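Local coordinates for protein apicoplast TIC22, putative (Plasmodium falciparum 3D7, PDB 4E6Z) that acts as a chaperone of the TIC import machinery, required for bringing proteins into the apicoplast of the malaria parasite, at residues A[75-80]-A[133-138]; A[196-201]-A[237-242]; A[166-171]-A[190-195]; A[85-90]-A[127-132]. All blocks are in the same frame, centred on the assembly; numbering follows the deposited sequence.

From the N terminus, contact 1 pairs strand 78-83 with the end of strand 129-134 and the start of helix 135-150, closing a long loop of mixed helix and strand. Contact 4 is nested inside that loop: it uses the loop between strands 78-83 and 92-94 and the beginning of the same strand 129-134. Contact 3 then closes a shorter loop, built around helix 172-179, and brings the end of strand 164-169 to the start of strand 193-203. Contact 2 follows in series, setting strand 238-242 beside 193-203. Contact 3 thus bridges the two sheets that hold strands 164-169 and 193-203, and it touches contacts 1, 2 and 4.

Contact 1 of 4, residues A[75-80]-A[133-138]; sequences EVIPVF and ITMKKA
Val-79, with CG1 anti to the backbone N (chi1 176°), turns CG2 toward Met-135, while Ile-133 tucks CG1 between its backbone N and carbonyl carbon (chi1 63°), against CB of Val-79. Val-79 and Ile-133 belong to an antiparallel strand pair whose second strand runs straight into a helix. They form a hydrogen-bonded pair, Val-79 N to Ile-133 O and Ile-133 N to Val-79 O both measuring 2.8 Å. Two residues on, past the non-hydrogen-bonded pair Pro-78 and Thr-134, Met-135 N donates to Ile-77 O, just ahead of strand 78-83, over 2.7 Å. Met-135, a selenomethionine, lies side by side with Ile-77, pointing the same way, and its CG presses on Ile-77 CG2 at a tight 3.4 Å. Thr-134 is the N-cap, its OG1 accepting from Lys-137 N. Met-102 of strand 97-103 packs on Val-79 and Ala-138. The extended Lys-136 runs alongside the poorly ordered Glu-75, where Lys-136 NZ and Glu-75 OE2 form a long salt bridge (3.4 Å) with a weak hydrogen bond.

Contact 2 of 4, residues A[196-201]-A[237-242]; sequences YAENLY and KIKVLN
Tyr-196 and Lys-239 form a hydrogen-bonded antiparallel pair, joined by Tyr-196 N to Lys-239 O at 3.1 Å and Lys-239 N to Tyr-196 O at 2.9 Å. Beyond the non-hydrogen-bonded pair Ala-197 and Ile-238, Glu-198, second residue of the type I turn Ala-197 to Leu-200, adds a longer bond from its N to Lys-237 O, 3.3 Å.

The charged interaction is a salt bridge: Lys-239 NZ meets Glu-198 OE2 at 2.7 Å, from above the carboxylate plane. Lys-239 reaches it with an extended chain, whereas Glu-198 bends at chi2 (-79°), and its CG lies 3.3 Å from Lys-237 CB.

Van der Waals packing surrounds the Tyr-196 ring, the tyrosine side chain crossing both Lys-239 and Leu-241 obliquely. Its CE2 touches Leu-241 CD1 at 3.4 Å and nears Lys-239 CB, while OH lies beside Lys-239 CD at 3.4 Å. The lysine therefore serves the ring with its aliphatic part and the glutamate with its tip.

Strand 238-242 is outermost in its mixed sheet within the chain, next to 193-203. Tyr-196 also packs on Ile-210 and Leu-212 of strand 208-213, whereas Ala-197 and Ile-238 meet Leu-219 of helix 216-227.

Contact 3 of 4, residues A[166-171]-A[190-195]; sequences WKLISS and LMYPVF
Leu-168 and Ser-170 meet the Tyr-192 ring where a strand end approaches the start of another strand, without any direct hydrogen bond between the two segments. This is the closely packed part. CB, CG and CD2 of Leu-168 all gather round CE1 of the tyrosine, with CD2 at 3.6 Å. The leucine chi1 of -177° sets CG anti to the backbone N, on the tyrosine side. The backbone closes in as well: Leu-168 O lies at the ring edge, near its plane, 3.4 Å from Tyr-192 CE1. The buried Ser-170 brings OG to 3.2 Å from Tyr-192 CD1, obliquely to the ring, and to 3.6 Å from Pro-193 CD.

A water 2.9 Å from Ser-170 OG donates to Pro-193 O at 3.1 Å, so a bridging molecule provides the polar link. The loose side is at Met-191, a selenomethionine, exposed and poorly ordered, which contributes little beyond its carbonyl near the serine.

The contact joins two sheets near the centre of the chain. Strand 164-169 pairs with 97-103, while Pro-193 begins strand 193-203 and packs on Leu-175 of helix 172-179; Met-243 of helix 243-247 packs against both Leu-168 and Tyr-192.

Contact 4 of 4, residues A[85-90]-A[127-132]; sequences YNSSPY and NIKIHN
Asn-127 and Ile-128 meet two tyrosines of a loop that folds over the approach to strand 129-134, one partner of a two-stranded antiparallel sheet. Asn-127 O accepts from Tyr-90 OH at 3.0 Å, the hydroxyl standing above the carbonyl plane, 49° out of it. The Tyr-85 ring brings its CE1 to 3.6 Å from Asn-127 C and has Ile-128 N at its edge. Next, Ile-128 crosses Tyr-90 at about a right angle, and its CG2 lies 3.3 Å from Tyr-90 CE2. Ile-128 also packs on Leu-113 and Ile-117 of helix 106-119, while the Tyr-90 ring meets Tyr-124 edge-to-face. Lys-129, its chain extended through chi3 and bent at chi4 (-135°), sends NZ to the loop, where it donates to Ser-87 OG over 2.8 Å. His-131 then presents a ring face to the same serine: Ser-87 CB makes a CH-pi contact 4.2 Å from the centroid, only 3° off the ring normal.

Contact 1 of 4, residues A[75-80]-A[133-138]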
loop_
_atom_site.group_PDB
_atom_site.type_symbol
_atom_site.label_atom_id
_atom_site.label_comp_id
_atom_site.label_asym_id
_atom_site.label_seq_id
_atom_site.Cartn_x
_atom_site.Cartn_y
_atom_site.Cartn_z
ATOM N N GLU A 75 2.969 -1.205 -10.246
ATOM C CA GLU A 75 3.186 -2.640 -10.372
ATOM C C GLU A 75 4.142 -3.170 -9.305
ATOM O O GLU A 75 4.022 -4.315 -8.865
ATOM C CB GLU A 75 3.711 -2.971 -11.772
ATOM C CG GLU A 75 3.313 -4.344 -12.287
ATOM C CD GLU A 75 3.624 -4.522 -13.765
ATOM O OE1 GLU A 75 4.320 -3.655 -14.338
ATOM O OE2 GLU A 75 3.170 -5.525 -14.355
ATOM N N VAL A 76 5.086 -2.331 -8.890
ATOM C CA VAL A 76 6.092 -2.734 -7.908
ATOM C C VAL A 76 5.564 -2.698 -6.473
ATOM O O VAL A 76 6.251 -3.111 -5.539
ATOM C CB VAL A 76 7.351 -1.854 -7.996
ATOM C CG1 VAL A 76 7.882 -1.839 -9.418
ATOM C CG2 VAL A 76 7.040 -0.443 -7.520
ATOM N N ILE A 77 4.349 -2.195 -6.298
ATOM C CA ILE A 77 3.738 -2.146 -4.977
ATOM C C ILE A 77 2.884 -3.390 -4.731
ATOM O O ILE A 77 1.864 -3.587 -5.393
ATOM C CB ILE A 77 2.857 -0.899 -4.817
ATOM C CG1 ILE A 77 3.647 0.364 -5.170
ATOM C CG2 ILE A 77 2.297 -0.822 -3.404
ATOM C CD1 ILE A 77 2.781 1.591 -5.352
ATOM N N PRO A 78 3.308 -4.238 -3.779
ATOM C CA PRO A 78 2.576 -5.453 -3.412
ATOM C C PRO A 78 1.262 -5.129 -2.715
ATOM O O PRO A 78 1.185 -4.146 -1.979
ATOM C CB PRO A 78 3.521 -6.151 -2.422
ATOM C CG PRO A 78 4.858 -5.507 -2.626
ATOM C CD PRO A 78 4.553 -4.098 -3.007
ATOM N N VAL A 79 0.242 -5.947 -2.961
ATOM C CA VAL A 79 -1.025 -5.865 -2.244
ATOM C C VAL A 79 -1.419 -7.274 -1.805
ATOM O O VAL A 79 -1.188 -8.248 -2.530
ATOM C CB VAL A 79 -2.139 -5.269 -3.120
ATOM C CG1 VAL A 79 -3.482 -5.295 -2.378
ATOM C CG2 VAL A 79 -1.776 -3.862 -3.546
ATOM N N PHE A 80 -2.010 -7.386 -0.620
ATOM C CA PHE A 80 -2.264 -8.695 -0.035
ATOM C C PHE A 80 -3.736 -8.963 0.233
ATOM O O PHE A 80 -4.467 -8.092 0.697
ATOM C CB PHE A 80 -1.443 -8.874 1.242
ATOM C CG PHE A 80 0.031 -8.717 1.029
ATOM C CD1 PHE A 80 0.827 -9.813 0.739
ATOM C CD2 PHE A 80 0.619 -7.462 1.088
ATOM C CE1 PHE A 80 2.189 -9.662 0.527
ATOM C CE2 PHE A 80 1.974 -7.306 0.876
ATOM C CZ PHE A 80 2.762 -8.406 0.599
ATOM N N ILE A 133 -1.126 -9.696 -4.872
ATOM C CA ILE A 133 -1.270 -9.067 -6.177
ATOM C C ILE A 133 -0.458 -7.769 -6.152
ATOM O O ILE A 133 0.377 -7.579 -5.266
ATOM C CB ILE A 133 -2.747 -8.774 -6.508
ATOM C CG1 ILE A 133 -3.324 -7.766 -5.513
ATOM C CG2 ILE A 133 -3.563 -10.065 -6.488
ATOM C CD1 ILE A 133 -4.708 -7.273 -5.864
ATOM N N THR A 134 -0.691 -6.879 -7.111
ATOM C CA THR A 134 -0.003 -5.591 -7.117
ATOM C C THR A 134 -0.991 -4.430 -7.069
ATOM O O THR A 134 -2.191 -4.613 -7.294
ATOM C CB THR A 134 0.886 -5.422 -8.361
ATOM O OG1 THR A 134 0.066 -5.201 -9.514
ATOM C CG2 THR A 134 1.743 -6.655 -8.569
HETATM N N MSE A 135 -0.476 -3.238 -6.776
HETATM C CA MSE A 135 -1.290 -2.028 -6.770
HETATM C C MSE A 135 -1.864 -1.760 -8.149
HETATM O O MSE A 135 -2.942 -1.183 -8.278
HETATM C CB MSE A 135 -0.471 -0.820 -6.311
HETATM C CG MSE A 135 -0.772 -0.372 -4.892
HETATM SE SE MSE A 135 -2.671 -0.011 -4.590
HETATM C CE MSE A 135 -3.007 1.164 -6.108
ATOM N N LYS A 136 -1.129 -2.167 -9.181
ATOM C CA LYS A 136 -1.617 -2.079 -10.551
ATOM C C LYS A 136 -2.924 -2.849 -10.696
ATOM O O LYS A 136 -3.953 -2.287 -11.077
ATOM C CB LYS A 136 -0.577 -2.637 -11.523
ATOM C CG LYS A 136 -1.083 -2.820 -12.949
ATOM C CD LYS A 136 -0.007 -3.436 -13.830
ATOM C CE LYS A 136 -0.515 -3.690 -15.242
ATOM N NZ LYS A 136 0.529 -4.306 -16.108
ATOM N N LYS A 137 -2.873 -4.142 -10.394
ATOM C CA LYS A 137 -4.062 -4.983 -10.422
ATOM C C LYS A 137 -5.146 -4.423 -9.502
ATOM O O LYS A 137 -6.325 -4.421 -9.848
ATOM C CB LYS A 137 -3.711 -6.413 -10.012
ATOM C CG LYS A 137 -4.908 -7.327 -9.843
ATOM C CD LYS A 137 -5.618 -7.562 -11.164
ATOM C CE LYS A 137 -6.779 -8.538 -10.994
ATOM N NZ LYS A 137 -7.452 -8.856 -12.284
ATOM N N ALA A 138 -4.738 -3.945 -8.331
ATOM C CA ALA A 138 -5.681 -3.399 -7.361
ATOM C C ALA A 138 -6.372 -2.156 -7.911
ATOM O O ALA A 138 -7.562 -1.942 -7.683
ATOM C CB ALA A 138 -4.974 -3.084 -6.049
#

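Contact 2 of 4, residues A[196-201]-A[237-242]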
loop_
_atom_site.group_PDB
_atom_site.type_symbol
_atom_site.label_atom_id
_atom_site.label_comp_id
_atom_site.label_asym_id
_atom_site.label_seq_id
_atom_site.Cartn_x
_atom_site.Cartn_y
_atom_site.Cartn_z
ATOM N N TYR A 196 7.293 11.658 2.054
ATOM C CA TYR A 196 8.450 12.148 1.308
ATOM C C TYR A 196 9.175 13.270 2.046
ATOM O O TYR A 196 8.622 13.886 2.958
ATOM C CB TYR A 196 8.052 12.596 -0.103
ATOM C CG TYR A 196 7.463 13.984 -0.179
ATOM C CD1 TYR A 196 8.238 15.064 -0.583
ATOM C CD2 TYR A 196 6.135 14.217 0.147
ATOM C CE1 TYR A 196 7.710 16.339 -0.656
ATOM C CE2 TYR A 196 5.596 15.489 0.077
ATOM C CZ TYR A 196 6.386 16.547 -0.325
ATOM O OH TYR A 196 5.849 17.813 -0.395
ATOM N N ALA A 197 10.418 13.522 1.645
ATOM C CA ALA A 197 11.231 14.573 2.247
ATOM C C ALA A 197 11.573 15.650 1.224
ATOM O O ALA A 197 11.835 15.355 0.054
ATOM C CB ALA A 197 12.498 13.985 2.849
ATOM N N GLU A 198 11.575 16.898 1.682
ATOM C CA GLU A 198 11.787 18.064 0.825
ATOM C C GLU A 198 13.034 17.997 -0.052
ATOM O O GLU A 198 12.966 18.191 -1.269
ATOM C CB GLU A 198 11.854 19.328 1.683
ATOM C CG GLU A 198 10.579 19.632 2.443
ATOM C CD GLU A 198 9.517 20.280 1.575
ATOM O OE1 GLU A 198 9.143 19.690 0.538
ATOM O OE2 GLU A 198 9.054 21.384 1.935
ATOM N N ASN A 199 14.176 17.737 0.570
ATOM C CA ASN A 199 15.453 17.852 -0.127
ATOM C C ASN A 199 16.070 16.508 -0.492
ATOM O O ASN A 199 17.289 16.386 -0.611
ATOM C CB ASN A 199 16.429 18.673 0.718
ATOM C CG ASN A 199 15.949 20.096 0.945
ATOM O OD1 ASN A 199 15.894 20.900 0.014
ATOM N ND2 ASN A 199 15.591 20.412 2.186
ATOM N N LEU A 200 15.218 15.506 -0.675
ATOM C CA LEU A 200 15.665 14.146 -0.958
ATOM C C LEU A 200 15.303 13.721 -2.379
ATOM O O LEU A 200 14.168 13.904 -2.822
ATOM C CB LEU A 200 15.053 13.168 0.048
ATOM C CG LEU A 200 15.515 11.716 -0.066
ATOM C CD1 LEU A 200 17.006 11.614 0.218
ATOM C CD2 LEU A 200 14.731 10.831 0.882
ATOM N N TYR A 201 16.271 13.150 -3.088
ATOM C CA TYR A 201 16.058 12.709 -4.461
ATOM C C TYR A 201 16.599 11.300 -4.695
ATOM O O TYR A 201 17.340 10.759 -3.873
ATOM C CB TYR A 201 16.723 13.676 -5.446
ATOM C CG TYR A 201 16.222 15.099 -5.358
ATOM C CD1 TYR A 201 15.208 15.552 -6.192
ATOM C CD2 TYR A 201 16.765 15.992 -4.442
ATOM C CE1 TYR A 201 14.750 16.854 -6.116
ATOM C CE2 TYR A 201 16.310 17.292 -4.355
ATOM C CZ TYR A 201 15.304 17.719 -5.194
ATOM O OH TYR A 201 14.848 19.014 -5.114
ATOM N N LYS A 237 12.283 18.256 5.851
ATOM C CA LYS A 237 10.889 18.388 6.234
ATOM C C LYS A 237 10.095 17.201 5.691
ATOM O O LYS A 237 9.925 17.047 4.480
ATOM C CB LYS A 237 10.326 19.706 5.697
ATOM C CG LYS A 237 9.555 20.530 6.712
ATOM C CD LYS A 237 8.089 20.146 6.754
ATOM C CE LYS A 237 7.318 21.076 7.678
ATOM N NZ LYS A 237 5.855 20.810 7.647
ATOM N N ILE A 238 9.625 16.351 6.596
ATOM C CA ILE A 238 8.829 15.192 6.211
ATOM C C ILE A 238 7.380 15.606 5.970
ATOM O O ILE A 238 6.762 16.256 6.813
ATOM C CB ILE A 238 8.892 14.092 7.284
ATOM C CG1 ILE A 238 10.318 13.543 7.388
ATOM C CG2 ILE A 238 7.886 12.976 6.983
ATOM C CD1 ILE A 238 10.502 12.527 8.494
ATOM N N LYS A 239 6.850 15.242 4.808
ATOM C CA LYS A 239 5.476 15.583 4.463
ATOM C C LYS A 239 4.676 14.356 4.031
ATOM O O LYS A 239 5.235 13.372 3.548
ATOM C CB LYS A 239 5.449 16.659 3.379
ATOM C CG LYS A 239 6.086 17.965 3.818
ATOM C CD LYS A 239 5.943 19.051 2.770
ATOM C CE LYS A 239 6.478 20.377 3.295
ATOM N NZ LYS A 239 6.382 21.475 2.291
ATOM N N VAL A 240 3.362 14.425 4.215
ATOM C CA VAL A 240 2.481 13.315 3.877
ATOM C C VAL A 240 1.624 13.662 2.667
ATOM O O VAL A 240 1.125 14.781 2.547
ATOM C CB VAL A 240 1.569 12.939 5.065
ATOM C CG1 VAL A 240 0.568 11.857 4.664
ATOM C CG2 VAL A 240 2.404 12.475 6.242
ATOM N N LEU A 241 1.463 12.701 1.768
ATOM C CA LEU A 241 0.616 12.892 0.601
ATOM C C LEU A 241 -0.411 11.773 0.489
ATOM O O LEU A 241 -0.255 10.705 1.084
ATOM C CB LEU A 241 1.461 12.969 -0.672
ATOM C CG LEU A 241 2.399 14.173 -0.787
ATOM C CD1 LEU A 241 3.330 14.016 -1.972
ATOM C CD2 LEU A 241 1.604 15.465 -0.895
ATOM N N ASN A 242 -1.465 12.027 -0.277
ATOM C CA ASN A 242 -2.493 11.027 -0.518
ATOM C C ASN A 242 -2.203 10.281 -1.815
ATOM O O ASN A 242 -2.323 10.849 -2.901
ATOM C CB ASN A 242 -3.869 11.688 -0.576
ATOM C CG ASN A 242 -4.976 10.706 -0.913
ATOM O OD1 ASN A 242 -4.856 9.504 -0.670
ATOM N ND2 ASN A 242 -6.067 11.217 -1.476
#

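Contact 3 of 4, residues A[166-171]-A[190-195]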
loop_
_atom_site.group_PDB
_atom_site.type_symbol
_atom_site.label_atom_id
_atom_site.label_comp_id
_atom_site.label_asym_id
_atom_site.label_seq_id
_atom_site.Cartn_x
_atom_site.Cartn_y
_atom_site.Cartn_z
ATOM N N TRP A 166 -14.003 -3.652 -3.970
ATOM C CA TRP A 166 -12.636 -3.927 -3.550
ATOM C C TRP A 166 -12.101 -2.789 -2.688
ATOM O O TRP A 166 -11.827 -1.700 -3.187
ATOM C CB TRP A 166 -11.745 -4.139 -4.774
ATOM C CG TRP A 166 -12.199 -5.282 -5.625
ATOM C CD1 TRP A 166 -13.024 -5.225 -6.716
ATOM C CD2 TRP A 166 -11.865 -6.662 -5.447
ATOM N NE1 TRP A 166 -13.214 -6.485 -7.231
ATOM C CE2 TRP A 166 -12.515 -7.387 -6.468
ATOM C CE3 TRP A 166 -11.077 -7.358 -4.524
ATOM C CZ2 TRP A 166 -12.402 -8.768 -6.593
ATOM C CZ3 TRP A 166 -10.967 -8.731 -4.647
ATOM C CH2 TRP A 166 -11.624 -9.421 -5.674
ATOM N N LYS A 167 -11.960 -3.051 -1.392
ATOM C CA LYS A 167 -11.552 -2.029 -0.430
ATOM C C LYS A 167 -10.062 -2.111 -0.107
ATOM O O LYS A 167 -9.583 -3.113 0.423
ATOM C CB LYS A 167 -12.377 -2.158 0.851
ATOM C CG LYS A 167 -11.991 -1.196 1.953
ATOM C CD LYS A 167 -12.768 -1.490 3.229
ATOM C CE LYS A 167 -14.236 -1.129 3.082
ATOM N NZ LYS A 167 -14.432 0.339 2.916
ATOM N N LEU A 168 -9.336 -1.045 -0.429
ATOM C CA LEU A 168 -7.902 -0.988 -0.167
ATOM C C LEU A 168 -7.642 -0.496 1.255
ATOM O O LEU A 168 -8.171 0.535 1.668
ATOM C CB LEU A 168 -7.217 -0.073 -1.187
ATOM C CG LEU A 168 -5.690 0.067 -1.145
ATOM C CD1 LEU A 168 -5.002 -1.249 -1.470
ATOM C CD2 LEU A 168 -5.234 1.156 -2.105
ATOM N N ILE A 169 -6.829 -1.237 2.000
ATOM C CA ILE A 169 -6.495 -0.877 3.375
ATOM C C ILE A 169 -5.026 -0.480 3.534
ATOM O O ILE A 169 -4.138 -1.331 3.447
ATOM C CB ILE A 169 -6.765 -2.050 4.337
ATOM C CG1 ILE A 169 -8.148 -2.652 4.081
ATOM C CG2 ILE A 169 -6.617 -1.592 5.784
ATOM C CD1 ILE A 169 -9.278 -1.669 4.259
ATOM N N SER A 170 -4.773 0.804 3.783
ATOM C CA SER A 170 -3.412 1.269 4.032
ATOM C C SER A 170 -2.832 0.602 5.271
ATOM O O SER A 170 -3.568 0.142 6.134
ATOM C CB SER A 170 -3.368 2.794 4.197
ATOM O OG SER A 170 -3.563 3.457 2.963
ATOM N N SER A 171 -1.506 0.546 5.348
ATOM C CA SER A 171 -0.830 0.006 6.519
ATOM C C SER A 171 -1.340 0.676 7.785
ATOM O O SER A 171 -1.308 1.902 7.906
ATOM C CB SER A 171 0.682 0.203 6.406
ATOM O OG SER A 171 1.337 -0.187 7.602
ATOM N N LEU A 190 -7.236 12.119 5.882
ATOM C CA LEU A 190 -6.142 11.158 5.759
ATOM C C LEU A 190 -6.647 9.858 5.141
ATOM O O LEU A 190 -7.472 9.161 5.733
ATOM C CB LEU A 190 -5.505 10.878 7.120
ATOM C CG LEU A 190 -4.466 9.753 7.126
ATOM C CD1 LEU A 190 -3.311 10.073 6.185
ATOM C CD2 LEU A 190 -3.964 9.483 8.537
HETATM N N MSE A 191 -6.151 9.536 3.952
HETATM C CA MSE A 191 -6.654 8.388 3.208
HETATM C C MSE A 191 -5.606 7.303 2.983
HETATM O O MSE A 191 -5.551 6.316 3.720
HETATM C CB MSE A 191 -7.243 8.842 1.869
HETATM C CG MSE A 191 -8.689 9.309 1.946
HETATM SE SE MSE A 191 -9.968 7.831 2.012
HETATM C CE MSE A 191 -9.696 7.227 3.853
ATOM N N TYR A 192 -4.788 7.484 1.953
ATOM C CA TYR A 192 -3.763 6.507 1.612
ATOM C C TYR A 192 -2.391 7.158 1.663
ATOM O O TYR A 192 -1.850 7.577 0.639
ATOM C CB TYR A 192 -4.025 5.916 0.230
ATOM C CG TYR A 192 -5.371 5.240 0.108
ATOM C CD1 TYR A 192 -5.534 3.908 0.457
ATOM C CD2 TYR A 192 -6.479 5.938 -0.351
ATOM C CE1 TYR A 192 -6.767 3.285 0.348
ATOM C CE2 TYR A 192 -7.714 5.324 -0.467
ATOM C CZ TYR A 192 -7.852 3.996 -0.116
ATOM O OH TYR A 192 -9.078 3.385 -0.226
ATOM N N PRO A 193 -1.824 7.240 2.870
ATOM C CA PRO A 193 -0.581 7.974 3.126
ATOM C C PRO A 193 0.648 7.430 2.391
ATOM O O PRO A 193 0.866 6.220 2.301
ATOM C CB PRO A 193 -0.400 7.830 4.644
ATOM C CG PRO A 193 -1.187 6.609 5.009
ATOM C CD PRO A 193 -2.366 6.621 4.092
ATOM N N VAL A 194 1.434 8.352 1.850
ATOM C CA VAL A 194 2.803 8.070 1.445
ATOM C C VAL A 194 3.650 9.227 1.961
ATOM O O VAL A 194 3.155 10.344 2.102
ATOM C CB VAL A 194 2.952 7.905 -0.085
ATOM C CG1 VAL A 194 2.415 6.544 -0.527
ATOM C CG2 VAL A 194 2.232 9.022 -0.814
ATOM N N PHE A 195 4.915 8.953 2.263
ATOM C CA PHE A 195 5.786 9.941 2.888
ATOM C C PHE A 195 6.907 10.389 1.954
ATOM O O PHE A 195 7.418 9.600 1.160
ATOM C CB PHE A 195 6.393 9.365 4.172
ATOM C CG PHE A 195 5.374 8.820 5.135
ATOM C CD1 PHE A 195 4.861 9.617 6.147
ATOM C CD2 PHE A 195 4.930 7.512 5.028
ATOM C CE1 PHE A 195 3.920 9.119 7.031
ATOM C CE2 PHE A 195 3.993 7.005 5.914
ATOM C CZ PHE A 195 3.489 7.809 6.917
HETATM O O HOH W 1 -0.997 3.832 1.695
#

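Contact 4 of 4, residues A[85-90]-A[127-132]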
loop_
_atom_site.group_PDB
_atom_site.type_symbol
_atom_site.label_atom_id
_atom_site.label_comp_id
_atom_site.label_asym_id
_atom_site.label_seq_id
_atom_site.Cartn_x
_atom_site.Cartn_y
_atom_site.Cartn_z
ATOM N N TYR A 85 -7.506 -21.904 -0.934
ATOM C CA TYR A 85 -6.348 -22.495 -1.598
ATOM C C TYR A 85 -6.390 -22.366 -3.122
ATOM O O TYR A 85 -5.371 -22.532 -3.793
ATOM C CB TYR A 85 -6.172 -23.953 -1.170
ATOM C CG TYR A 85 -5.479 -24.107 0.165
ATOM C CD1 TYR A 85 -5.739 -23.230 1.211
ATOM C CD2 TYR A 85 -4.569 -25.132 0.382
ATOM C CE1 TYR A 85 -5.106 -23.365 2.431
ATOM C CE2 TYR A 85 -3.935 -25.277 1.600
ATOM C CZ TYR A 85 -4.206 -24.391 2.621
ATOM O OH TYR A 85 -3.576 -24.531 3.837
ATOM N N ASN A 86 -7.567 -22.068 -3.662
ATOM C CA ASN A 86 -7.704 -21.769 -5.085
ATOM C C ASN A 86 -7.347 -20.318 -5.384
ATOM O O ASN A 86 -7.382 -19.879 -6.536
ATOM C CB ASN A 86 -9.122 -22.073 -5.567
ATOM C CG ASN A 86 -9.241 -23.445 -6.190
ATOM O OD1 ASN A 86 -8.380 -23.860 -6.967
ATOM N ND2 ASN A 86 -10.310 -24.157 -5.858
ATOM N N SER A 87 -7.011 -19.582 -4.329
ATOM C CA SER A 87 -6.626 -18.178 -4.430
ATOM C C SER A 87 -7.821 -17.255 -4.670
ATOM O O SER A 87 -7.666 -16.144 -5.164
ATOM C CB SER A 87 -5.559 -17.980 -5.508
ATOM O OG SER A 87 -4.377 -18.686 -5.173
ATOM N N SER A 88 -9.013 -17.719 -4.309
ATOM C CA SER A 88 -10.200 -16.875 -4.383
ATOM C C SER A 88 -10.441 -16.166 -3.056
ATOM O O SER A 88 -10.372 -16.787 -1.996
ATOM C CB SER A 88 -11.426 -17.693 -4.782
ATOM O OG SER A 88 -11.505 -17.818 -6.189
ATOM N N PRO A 89 -10.726 -14.856 -3.118
ATOM C CA PRO A 89 -10.937 -14.009 -1.939
ATOM C C PRO A 89 -12.233 -14.333 -1.211
ATOM O O PRO A 89 -13.194 -14.791 -1.823
ATOM C CB PRO A 89 -11.036 -12.596 -2.533
ATOM C CG PRO A 89 -10.499 -12.709 -3.926
ATOM C CD PRO A 89 -10.817 -14.088 -4.369
ATOM N N TYR A 90 -12.252 -14.086 0.091
ATOM C CA TYR A 90 -13.470 -14.197 0.874
ATOM C C TYR A 90 -14.268 -12.902 0.821
ATOM O O TYR A 90 -13.743 -11.827 1.096
ATOM C CB TYR A 90 -13.138 -14.575 2.313
ATOM C CG TYR A 90 -12.650 -15.997 2.422
ATOM C CD1 TYR A 90 -13.549 -17.049 2.563
ATOM C CD2 TYR A 90 -11.296 -16.295 2.349
ATOM C CE1 TYR A 90 -13.108 -18.365 2.640
ATOM C CE2 TYR A 90 -10.846 -17.604 2.435
ATOM C CZ TYR A 90 -11.753 -18.633 2.576
ATOM O OH TYR A 90 -11.302 -19.930 2.660
ATOM N N ASN A 127 -7.845 -23.843 5.434
ATOM C CA ASN A 127 -8.482 -23.407 4.196
ATOM C C ASN A 127 -8.144 -21.977 3.782
ATOM O O ASN A 127 -8.716 -21.460 2.824
ATOM C CB ASN A 127 -10.002 -23.538 4.309
ATOM C CG ASN A 127 -10.440 -24.928 4.721
ATOM O OD1 ASN A 127 -9.903 -25.929 4.244
ATOM N ND2 ASN A 127 -11.424 -24.996 5.611
ATOM N N ILE A 128 -7.235 -21.323 4.496
ATOM C CA ILE A 128 -6.918 -19.937 4.152
ATOM C C ILE A 128 -5.427 -19.598 4.109
ATOM O O ILE A 128 -4.617 -20.166 4.838
ATOM C CB ILE A 128 -7.675 -18.923 5.038
ATOM C CG1 ILE A 128 -7.292 -19.078 6.506
ATOM C CG2 ILE A 128 -9.177 -19.076 4.863
ATOM C CD1 ILE A 128 -7.978 -18.063 7.386
ATOM N N LYS A 129 -5.082 -18.661 3.236
ATOM C CA LYS A 129 -3.699 -18.253 3.056
ATOM C C LYS A 129 -3.661 -16.793 2.639
ATOM O O LYS A 129 -4.694 -16.201 2.316
ATOM C CB LYS A 129 -3.026 -19.100 1.969
ATOM C CG LYS A 129 -3.498 -18.756 0.565
ATOM C CD LYS A 129 -2.662 -19.430 -0.507
ATOM C CE LYS A 129 -2.919 -18.788 -1.864
ATOM N NZ LYS A 129 -3.099 -19.801 -2.942
ATOM N N ILE A 130 -2.461 -16.224 2.636
ATOM C CA ILE A 130 -2.253 -14.872 2.146
ATOM C C ILE A 130 -1.858 -14.964 0.682
ATOM O O ILE A 130 -1.001 -15.764 0.313
ATOM C CB ILE A 130 -1.129 -14.162 2.922
ATOM C CG1 ILE A 130 -1.410 -14.202 4.429
ATOM C CG2 ILE A 130 -0.942 -12.726 2.418
ATOM C CD1 ILE A 130 -2.641 -13.435 4.851
ATOM N N HIS A 131 -2.491 -14.153 -0.153
ATOM C CA HIS A 131 -2.172 -14.131 -1.571
ATOM C C HIS A 131 -1.780 -12.721 -2.011
ATOM O O HIS A 131 -2.367 -11.736 -1.569
ATOM C CB HIS A 131 -3.356 -14.640 -2.387
ATOM C CG HIS A 131 -3.100 -14.675 -3.857
ATOM N ND1 HIS A 131 -2.077 -15.412 -4.419
ATOM C CD2 HIS A 131 -3.739 -14.076 -4.891
ATOM C CE1 HIS A 131 -2.088 -15.251 -5.727
ATOM N NE2 HIS A 131 -3.090 -14.446 -6.042
ATOM N N ASN A 132 -0.786 -12.630 -2.885
ATOM C CA ASN A 132 -0.286 -11.326 -3.299
ATOM C C ASN A 132 -0.676 -10.936 -4.720
ATOM O O ASN A 132 -0.592 -11.741 -5.644
ATOM C CB ASN A 132 1.235 -11.255 -3.130
ATOM C CG ASN A 132 1.964 -12.276 -3.983
ATOM O OD1 ASN A 132 1.838 -13.483 -3.775
ATOM N ND2 ASN A 132 2.726 -11.794 -4.956
#